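Local structure of flavin-containing monooxygenase (Allium sativum, 6WPU) at residues Phe213-Gly222 against Val285-Thr294; Glu190-Pro198 against Ile268-Val277. The protein probably oxygenates the sulfur of S-allyl-L-cysteine, using a bound flavin-adenine dinucleotide as its cofactor. One frame throughout, in Å; residues are numbered along the deposited sequence.

Contact 1: Phe213-Gly222 against Val285-Thr294; sequences FHDQVVVIIG and VHVDVIMHCT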
loop_
_atom_site.group_PDB
_atom_site.type_symbol
_atom_site.label_atom_id
_atom_site.label_comp_id
_atom_site.label_asym_id
_atom_site.label_seq_id
_atom_site.Cartn_x
_atom_site.Cartn_y
_atom_site.Cartn_z
ATOM N N PHE A 213 23.652 9.264 6.739
ATOM C CA PHE A 213 23.189 10.240 7.721
ATOM C C PHE A 213 24.107 10.307 8.943
ATOM O O PHE A 213 23.768 10.964 9.930
ATOM C CB PHE A 213 21.754 9.912 8.161
ATOM C CG PHE A 213 20.751 9.906 7.027
ATOM C CD1 PHE A 213 20.559 8.770 6.253
ATOM C CD2 PHE A 213 20.011 11.036 6.731
ATOM C CE1 PHE A 213 19.651 8.774 5.197
ATOM C CE2 PHE A 213 19.097 11.040 5.692
ATOM C CZ PHE A 213 18.917 9.909 4.924
ATOM N N HIS A 214 25.237 9.616 8.896
ATOM C CA HIS A 214 26.197 9.610 9.985
ATOM C C HIS A 214 26.509 11.029 10.468
ATOM O O HIS A 214 26.912 11.891 9.684
ATOM C CB HIS A 214 27.470 8.907 9.514
ATOM C CG HIS A 214 28.534 8.861 10.559
ATOM N ND1 HIS A 214 29.880 8.917 10.260
ATOM C CD2 HIS A 214 28.448 8.786 11.907
ATOM C CE1 HIS A 214 30.576 8.876 11.383
ATOM N NE2 HIS A 214 29.731 8.790 12.395
ATOM N N ASP A 215 26.281 11.282 11.755
ATOM C CA ASP A 215 26.580 12.571 12.382
ATOM C C ASP A 215 25.769 13.735 11.792
ATOM O O ASP A 215 26.133 14.898 11.961
ATOM C CB ASP A 215 28.079 12.880 12.303
ATOM C CG ASP A 215 28.506 13.934 13.315
ATOM O OD1 ASP A 215 27.984 13.889 14.449
ATOM O OD2 ASP A 215 29.342 14.804 12.974
ATOM N N GLN A 216 24.675 13.468 11.092
ATOM C CA GLN A 216 23.829 14.533 10.576
ATOM C C GLN A 216 22.713 14.825 11.569
ATOM O O GLN A 216 22.380 13.996 12.419
ATOM C CB GLN A 216 23.208 14.140 9.228
ATOM C CG GLN A 216 24.217 13.785 8.143
ATOM C CD GLN A 216 25.211 14.905 7.925
ATOM O OE1 GLN A 216 24.880 15.928 7.341
ATOM N NE2 GLN A 216 26.432 14.725 8.419
ATOM N N VAL A 217 22.125 16.014 11.444
ATOM C CA VAL A 217 20.894 16.361 12.147
ATOM C C VAL A 217 19.746 16.236 11.151
ATOM O O VAL A 217 19.720 16.941 10.131
ATOM C CB VAL A 217 20.957 17.773 12.744
ATOM C CG1 VAL A 217 19.619 18.121 13.374
ATOM C CG2 VAL A 217 22.087 17.892 13.786
ATOM N N VAL A 218 18.795 15.348 11.449
ATOM C CA VAL A 218 17.761 14.926 10.506
ATOM C C VAL A 218 16.393 15.220 11.104
ATOM O O VAL A 218 16.130 14.893 12.269
ATOM C CB VAL A 218 17.883 13.431 10.172
ATOM C CG1 VAL A 218 16.879 13.035 9.062
ATOM C CG2 VAL A 218 19.320 13.090 9.761
ATOM N N VAL A 219 15.526 15.834 10.311
ATOM C CA VAL A 219 14.125 16.004 10.670
ATOM C C VAL A 219 13.300 15.052 9.808
ATOM O O VAL A 219 13.457 15.014 8.579
ATOM C CB VAL A 219 13.673 17.462 10.503
ATOM C CG1 VAL A 219 12.177 17.593 10.807
ATOM C CG2 VAL A 219 14.498 18.383 11.423
ATOM N N ILE A 220 12.463 14.247 10.459
ATOM C CA ILE A 220 11.544 13.332 9.789
ATOM C C ILE A 220 10.143 13.874 10.023
ATOM O O ILE A 220 9.695 13.951 11.174
ATOM C CB ILE A 220 11.655 11.895 10.331
ATOM C CG1 ILE A 220 13.107 11.420 10.466
ATOM C CG2 ILE A 220 10.846 10.942 9.483
ATOM C CD1 ILE A 220 13.717 10.927 9.226
ATOM N N ILE A 221 9.449 14.250 8.949
ATOM C CA ILE A 221 8.067 14.724 9.043
ATOM C C ILE A 221 7.140 13.550 8.755
ATOM O O ILE A 221 7.120 13.028 7.635
ATOM C CB ILE A 221 7.785 15.872 8.066
ATOM C CG1 ILE A 221 8.813 16.998 8.229
ATOM C CG2 ILE A 221 6.371 16.399 8.266
ATOM C CD1 ILE A 221 8.733 18.029 7.139
ATOM N N GLY A 222 6.362 13.141 9.753
ATOM C CA GLY A 222 5.338 12.139 9.530
ATOM C C GLY A 222 4.638 11.772 10.818
ATOM O O GLY A 222 5.226 11.890 11.897
ATOM N N VAL A 285 16.987 24.019 16.040
ATOM C CA VAL A 285 18.182 23.224 15.789
ATOM C C VAL A 285 18.636 23.430 14.345
ATOM O O VAL A 285 17.823 23.648 13.442
ATOM C CB VAL A 285 17.910 21.735 16.128
ATOM C CG1 VAL A 285 16.928 21.108 15.127
ATOM C CG2 VAL A 285 19.221 20.944 16.223
ATOM N N HIS A 286 19.953 23.392 14.133
ATOM C CA HIS A 286 20.481 23.440 12.777
ATOM C C HIS A 286 20.354 22.061 12.144
ATOM O O HIS A 286 20.791 21.058 12.718
ATOM C CB HIS A 286 21.941 23.900 12.729
ATOM C CG HIS A 286 22.507 23.882 11.340
ATOM N ND1 HIS A 286 23.128 22.772 10.800
ATOM C CD2 HIS A 286 22.472 24.809 10.352
ATOM C CE1 HIS A 286 23.481 23.029 9.552
ATOM N NE2 HIS A 286 23.091 24.257 9.255
ATOM N N VAL A 287 19.773 22.013 10.954
ATOM C CA VAL A 287 19.360 20.759 10.332
ATOM C C VAL A 287 20.069 20.610 8.994
ATOM O O VAL A 287 20.130 21.562 8.207
ATOM C CB VAL A 287 17.835 20.706 10.158
ATOM C CG1 VAL A 287 17.414 19.418 9.416
ATOM C CG2 VAL A 287 17.162 20.826 11.509
ATOM N N ASP A 288 20.620 19.421 8.757
ATOM C CA ASP A 288 21.235 19.037 7.492
ATOM C C ASP A 288 20.233 18.456 6.501
ATOM O O ASP A 288 20.330 18.734 5.299
ATOM C CB ASP A 288 22.354 18.017 7.755
ATOM C CG ASP A 288 23.364 18.520 8.796
ATOM O OD1 ASP A 288 24.068 19.512 8.495
ATOM O OD2 ASP A 288 23.427 17.952 9.914
ATOM N N VAL A 289 19.286 17.634 6.973
ATOM C CA VAL A 289 18.363 16.895 6.105
ATOM C C VAL A 289 16.942 16.996 6.655
ATOM O O VAL A 289 16.711 16.756 7.847
ATOM C CB VAL A 289 18.748 15.407 5.968
ATOM C CG1 VAL A 289 17.794 14.697 4.951
ATOM C CG2 VAL A 289 20.184 15.241 5.568
ATOM N N ILE A 290 15.990 17.325 5.783
ATOM C CA ILE A 290 14.564 17.209 6.078
ATOM C C ILE A 290 14.005 16.119 5.181
ATOM O O ILE A 290 14.150 16.185 3.955
ATOM C CB ILE A 290 13.813 18.528 5.856
ATOM C CG1 ILE A 290 14.324 19.613 6.811
ATOM C CG2 ILE A 290 12.319 18.308 6.045
ATOM C CD1 ILE A 290 13.723 20.962 6.556
ATOM N N MET A 291 13.379 15.111 5.781
ATOM C CA MET A 291 12.781 14.012 5.027
ATOM C C MET A 291 11.266 14.061 5.207
ATOM O O MET A 291 10.776 14.065 6.342
ATOM C CB MET A 291 13.335 12.661 5.480
ATOM C CG MET A 291 12.670 11.473 4.738
ATOM S SD MET A 291 13.133 9.838 5.365
ATOM C CE MET A 291 14.921 9.970 5.521
ATOM N N HIS A 292 10.527 14.125 4.097
ATOM C CA HIS A 292 9.065 14.005 4.152
ATOM C C HIS A 292 8.697 12.527 4.219
ATOM O O HIS A 292 8.931 11.787 3.260
ATOM C CB HIS A 292 8.389 14.624 2.929
ATOM C CG HIS A 292 8.744 16.052 2.665
ATOM N ND1 HIS A 292 7.791 17.041 2.551
ATOM C CD2 HIS A 292 9.940 16.653 2.450
ATOM C CE1 HIS A 292 8.387 18.194 2.300
ATOM N NE2 HIS A 292 9.691 17.986 2.231
ATOM N N CYS A 293 8.151 12.080 5.347
ATOM C CA CYS A 293 7.536 10.745 5.405
ATOM C C CYS A 293 6.017 10.897 5.402
ATOM O O CYS A 293 5.305 10.438 6.283
ATOM C CB CYS A 293 8.030 9.963 6.629
ATOM S SG CYS A 293 7.829 8.115 6.524
ATOM N N THR A 294 5.539 11.584 4.367
ATOM C CA THR A 294 4.161 12.040 4.274
ATOM C C THR A 294 3.314 11.196 3.322
ATOM O O THR A 294 2.194 11.593 2.993
ATOM C CB THR A 294 4.157 13.505 3.839
ATOM O OG1 THR A 294 5.212 13.702 2.881
ATOM C CG2 THR A 294 4.411 14.427 5.041
#
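The ring of Phe213 meets Val289 edge-on: CG1 of the valine lies in the ring plane, 4.0 Å from CE2, while the methyl CE of Met291 approaches CZ obliquely. Both side chains cross the phenyl at about a right angle. With chi3 turned to -46°, the bent end of Met291 also packs beside Ile220 CD1, the two chains pointing the same way. Two further flat groups, the Gln216 amide and the Asp288 carboxylate, have planes 40° apart, with Gln216 OE1 3.3 Å from Asp288 CB. Asp288 OD2 takes the backbone N of Val217 on its anti lone pair, in a nearly straight bond of 2.8 Å, and Val217 O is gripped in return by the N of both Asp288 and Val289. From there the parallel ladder runs through Val219, Met291 and Ile221 to Cys293 N. Val219 CG2 wedges against both methyls of Val287, 3.6 Å from CG2, on the face that also carries Ile221 and Ile290. Helix 225-234 covers the other face, touching Phe213, Val218, Ile220 and Met291. Such parallel strands covered by a helix are typical of Rossmann-like folds; these probably belong to the second, dinucleotide-binding-like domain of flavin-containing monooxygenases.

Contact 2: Glu190-Pro198 against Ile268-Val277; sequences EIPGIDVWP and IKITHNDGSV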
loop_
_atom_site.group_PDB
_atom_site.type_symbol
_atom_site.label_atom_id
_atom_site.label_comp_id
_atom_site.label_asym_id
_atom_site.label_seq_id
_atom_site.Cartn_x
_atom_site.Cartn_y
_atom_site.Cartn_z
ATOM N N GLU A 190 3.679 20.650 3.814
ATOM C CA GLU A 190 3.823 22.078 3.569
ATOM C C GLU A 190 4.645 22.645 4.715
ATOM O O GLU A 190 4.166 22.708 5.849
ATOM C CB GLU A 190 2.464 22.762 3.473
ATOM C CG GLU A 190 1.798 22.577 2.124
ATOM C CD GLU A 190 2.516 23.334 1.020
ATOM O OE1 GLU A 190 2.758 24.551 1.200
ATOM O OE2 GLU A 190 2.847 22.712 -0.019
ATOM N N ILE A 191 5.878 23.039 4.427
ATOM C CA ILE A 191 6.835 23.472 5.443
ATOM C C ILE A 191 6.984 24.987 5.352
ATOM O O ILE A 191 7.445 25.497 4.320
ATOM C CB ILE A 191 8.199 22.786 5.277
ATOM C CG1 ILE A 191 8.046 21.276 5.100
ATOM C CG2 ILE A 191 9.079 23.072 6.486
ATOM C CD1 ILE A 191 9.327 20.596 4.555
ATOM N N PRO A 192 6.639 25.732 6.401
ATOM C CA PRO A 192 6.834 27.191 6.381
ATOM C C PRO A 192 8.301 27.563 6.200
ATOM O O PRO A 192 9.182 27.026 6.871
ATOM C CB PRO A 192 6.312 27.641 7.753
ATOM C CG PRO A 192 5.498 26.496 8.268
ATOM C CD PRO A 192 6.083 25.254 7.676
ATOM N N GLY A 193 8.552 28.506 5.290
ATOM C CA GLY A 193 9.889 29.015 5.055
ATOM C C GLY A 193 10.807 28.104 4.269
ATOM O O GLY A 193 11.994 28.410 4.140
ATOM N N ILE A 194 10.298 26.996 3.729
ATOM C CA ILE A 194 11.172 26.000 3.122
ATOM C C ILE A 194 11.911 26.554 1.907
ATOM O O ILE A 194 12.992 26.064 1.567
ATOM C CB ILE A 194 10.364 24.730 2.772
ATOM C CG1 ILE A 194 11.305 23.553 2.516
ATOM C CG2 ILE A 194 9.449 24.965 1.577
ATOM C CD1 ILE A 194 12.086 23.122 3.748
ATOM N N ASP A 195 11.375 27.593 1.262
ATOM C CA ASP A 195 11.988 28.116 0.045
ATOM C C ASP A 195 13.329 28.799 0.294
ATOM O O ASP A 195 14.103 28.960 -0.653
ATOM C CB ASP A 195 11.036 29.089 -0.650
ATOM C CG ASP A 195 9.810 28.396 -1.220
ATOM O OD1 ASP A 195 9.918 27.213 -1.637
ATOM O OD2 ASP A 195 8.734 29.036 -1.246
ATOM N N VAL A 196 13.624 29.213 1.526
ATOM C CA VAL A 196 14.924 29.789 1.856
ATOM C C VAL A 196 15.803 28.835 2.654
ATOM O O VAL A 196 16.925 29.213 3.031
ATOM C CB VAL A 196 14.779 31.128 2.606
ATOM C CG1 VAL A 196 13.997 32.135 1.775
ATOM C CG2 VAL A 196 14.136 30.916 3.971
ATOM N N TRP A 197 15.342 27.626 2.929
ATOM C CA TRP A 197 16.138 26.728 3.752
ATOM C C TRP A 197 17.197 26.049 2.888
ATOM O O TRP A 197 16.861 25.496 1.844
ATOM C CB TRP A 197 15.237 25.704 4.425
ATOM C CG TRP A 197 15.961 24.755 5.321
ATOM C CD1 TRP A 197 16.464 25.013 6.576
ATOM C CD2 TRP A 197 16.273 23.396 5.029
ATOM N NE1 TRP A 197 17.061 23.883 7.082
ATOM C CE2 TRP A 197 16.962 22.877 6.148
ATOM C CE3 TRP A 197 16.034 22.561 3.926
ATOM C CZ2 TRP A 197 17.412 21.560 6.199
ATOM C CZ3 TRP A 197 16.470 21.248 3.980
ATOM C CH2 TRP A 197 17.155 20.760 5.108
ATOM N N PRO A 198 18.474 26.090 3.274
ATOM C CA PRO A 198 19.554 25.669 2.362
ATOM C C PRO A 198 19.937 24.193 2.358
ATOM O O PRO A 198 20.799 23.809 1.560
ATOM C CB PRO A 198 20.738 26.517 2.856
ATOM C CG PRO A 198 20.484 26.702 4.324
ATOM C CD PRO A 198 18.985 26.829 4.449
ATOM N N ILE A 268 6.888 21.541 12.494
ATOM C CA ILE A 268 7.787 22.633 12.159
ATOM C C ILE A 268 7.010 23.939 12.193
ATOM O O ILE A 268 5.962 24.076 11.552
ATOM C CB ILE A 268 8.429 22.413 10.782
ATOM C CG1 ILE A 268 9.262 21.126 10.768
ATOM C CG2 ILE A 268 9.295 23.627 10.420
ATOM C CD1 ILE A 268 9.837 20.769 9.399
ATOM N N LYS A 269 7.522 24.907 12.939
ATOM C CA LYS A 269 6.956 26.247 12.927
ATOM C C LYS A 269 7.530 27.095 11.797
ATOM O O LYS A 269 6.779 27.796 11.112
ATOM C CB LYS A 269 7.196 26.905 14.285
ATOM C CG LYS A 269 7.174 28.411 14.308
ATOM C CD LYS A 269 7.162 28.883 15.746
ATOM C CE LYS A 269 7.890 30.199 15.908
ATOM N NZ LYS A 269 8.111 30.537 17.339
ATOM N N ILE A 270 8.843 27.024 11.576
ATOM C CA ILE A 270 9.507 27.838 10.561
ATOM C C ILE A 270 10.850 27.187 10.254
ATOM O O ILE A 270 11.483 26.592 11.135
ATOM C CB ILE A 270 9.655 29.315 11.029
ATOM C CG1 ILE A 270 10.185 30.206 9.905
ATOM C CG2 ILE A 270 10.567 29.462 12.263
ATOM C CD1 ILE A 270 9.305 30.211 8.684
ATOM N N THR A 271 11.269 27.260 8.988
ATOM C CA THR A 271 12.645 26.968 8.602
ATOM C C THR A 271 13.343 28.266 8.181
ATOM O O THR A 271 12.721 29.167 7.612
ATOM C CB THR A 271 12.710 25.921 7.479
ATOM O OG1 THR A 271 12.018 26.392 6.316
ATOM C CG2 THR A 271 12.075 24.604 7.931
ATOM N N HIS A 272 14.640 28.369 8.477
ATOM C CA HIS A 272 15.378 29.609 8.272
ATOM C C HIS A 272 16.486 29.475 7.232
ATOM O O HIS A 272 16.997 28.386 6.949
ATOM C CB HIS A 272 15.991 30.102 9.580
ATOM C CG HIS A 272 14.988 30.665 10.532
ATOM N ND1 HIS A 272 14.894 30.252 11.842
ATOM C CD2 HIS A 272 14.037 31.612 10.363
ATOM C CE1 HIS A 272 13.930 30.924 12.443
ATOM N NE2 HIS A 272 13.396 31.759 11.569
ATOM N N ASN A 273 16.880 30.635 6.700
ATOM C CA ASN A 273 17.934 30.713 5.700
ATOM C C ASN A 273 19.285 30.238 6.221
ATOM O O ASN A 273 20.139 29.854 5.416
ATOM C CB ASN A 273 18.051 32.150 5.194
ATOM C CG ASN A 273 18.926 32.265 3.969
ATOM O OD1 ASN A 273 19.033 31.319 3.179
ATOM N ND2 ASN A 273 19.565 33.426 3.801
ATOM N N ASP A 274 19.511 30.252 7.533
ATOM C CA ASP A 274 20.771 29.770 8.084
ATOM C C ASP A 274 20.756 28.274 8.379
ATOM O O ASP A 274 21.677 27.773 9.025
ATOM C CB ASP A 274 21.136 30.550 9.351
ATOM C CG ASP A 274 20.155 30.320 10.480
ATOM O OD1 ASP A 274 19.221 29.502 10.326
ATOM O OD2 ASP A 274 20.314 30.967 11.531
ATOM N N GLY A 275 19.728 27.550 7.940
ATOM C CA GLY A 275 19.676 26.125 8.159
ATOM C C GLY A 275 18.917 25.702 9.393
ATOM O O GLY A 275 18.625 24.511 9.537
ATOM N N SER A 276 18.557 26.634 10.274
ATOM C CA SER A 276 17.857 26.260 11.494
ATOM C C SER A 276 16.391 25.939 11.211
ATOM O O SER A 276 15.776 26.466 10.273
ATOM C CB SER A 276 17.965 27.360 12.551
ATOM O OG SER A 276 17.611 28.620 12.023
ATOM N N VAL A 277 15.845 25.032 12.023
ATOM C CA VAL A 277 14.435 24.660 12.002
ATOM C C VAL A 277 13.884 24.856 13.408
ATOM O O VAL A 277 14.465 24.359 14.379
ATOM C CB VAL A 277 14.236 23.208 11.534
ATOM C CG1 VAL A 277 12.761 22.819 11.599
ATOM C CG2 VAL A 277 14.786 23.025 10.117
#
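Thr271 and the carbonyl of Pro192 form the first point of attachment between the loop 190-198 and the hairpin 268-277. The backbone N of Thr271 donates to Pro192 O over 3.0 Å, tilted 29° from the carbonyl plane. Its hydroxyl sits between its own backbone N and carbonyl carbon (chi1 60°), which brings OG1 up to the same oxygen, also at 3.0 Å, though that proton has another possible acceptor. The remaining branch, CG2, packs on Ile191 CG2 at 3.7 Å, and the same isoleucine methyl meets Ile268 CD1. Two residues before Thr271, Lys269 O meets CB and CG of the Pro192 ring.

The second attachment is the indole of Trp197. A chi1 of -179° swings it away from its own backbone N and turns the NE1 edge to Gly275 O, which NE1 reaches at 3.0 Å. The oxygen lies in the indole plane, but the donor stands well above the carbonyl plane and so misses the lone pairs. His272 O is at the same ring edge, 3.4 Å from CD1, and Pro198 packs its CG against Asn273 O.

Behind these contacts, turns set the positions. A type II turn from Ile191 to Ile194 presents Pro192 O, with Gly193 at a positive phi, a conformation that favours glycine. On the hairpin, a type I turn from His272 to Gly275 overlaps an Asx turn in which Asp274 OD1 accepts from Ser276 N, while a classic beta bulge at Lys269 and Ile270 opposite Val278 interrupts the strand. Further out, Ile191, Ile194 and Trp197 lean on Ile290, and the two isoleucines also touch Gln201. The loop runs between strands 185-186 and 200-203 and packs against the hairpin of strands 262-271 and 276-279 and against Ile290 of strand 289-292.

Overall arrangement
Contacts 1 and 2 have centres 12 Å apart and both reach one mixed sheet, contact 2 through segment 268-277. They join where strands 276-279 and 284-286 pair: Val277 N lies 2.8 Å from Val285 O and Val287 N 3.1 Å from Gly275 O, both probable hydrogen bonds. Gly275 O therefore faces Trp197 and Val287 together, and the indole bridges the two contacts, its CZ2 packing 3.4 Å from Val287 O. Along the chain the segments of the two contacts alternate. The Cys293 side chain of contact 1 is about 8 Å from the FAD; contact 2, its centre about 30 Å from the chain's centre against about 24 Å for contact 1, lies further out in the fold.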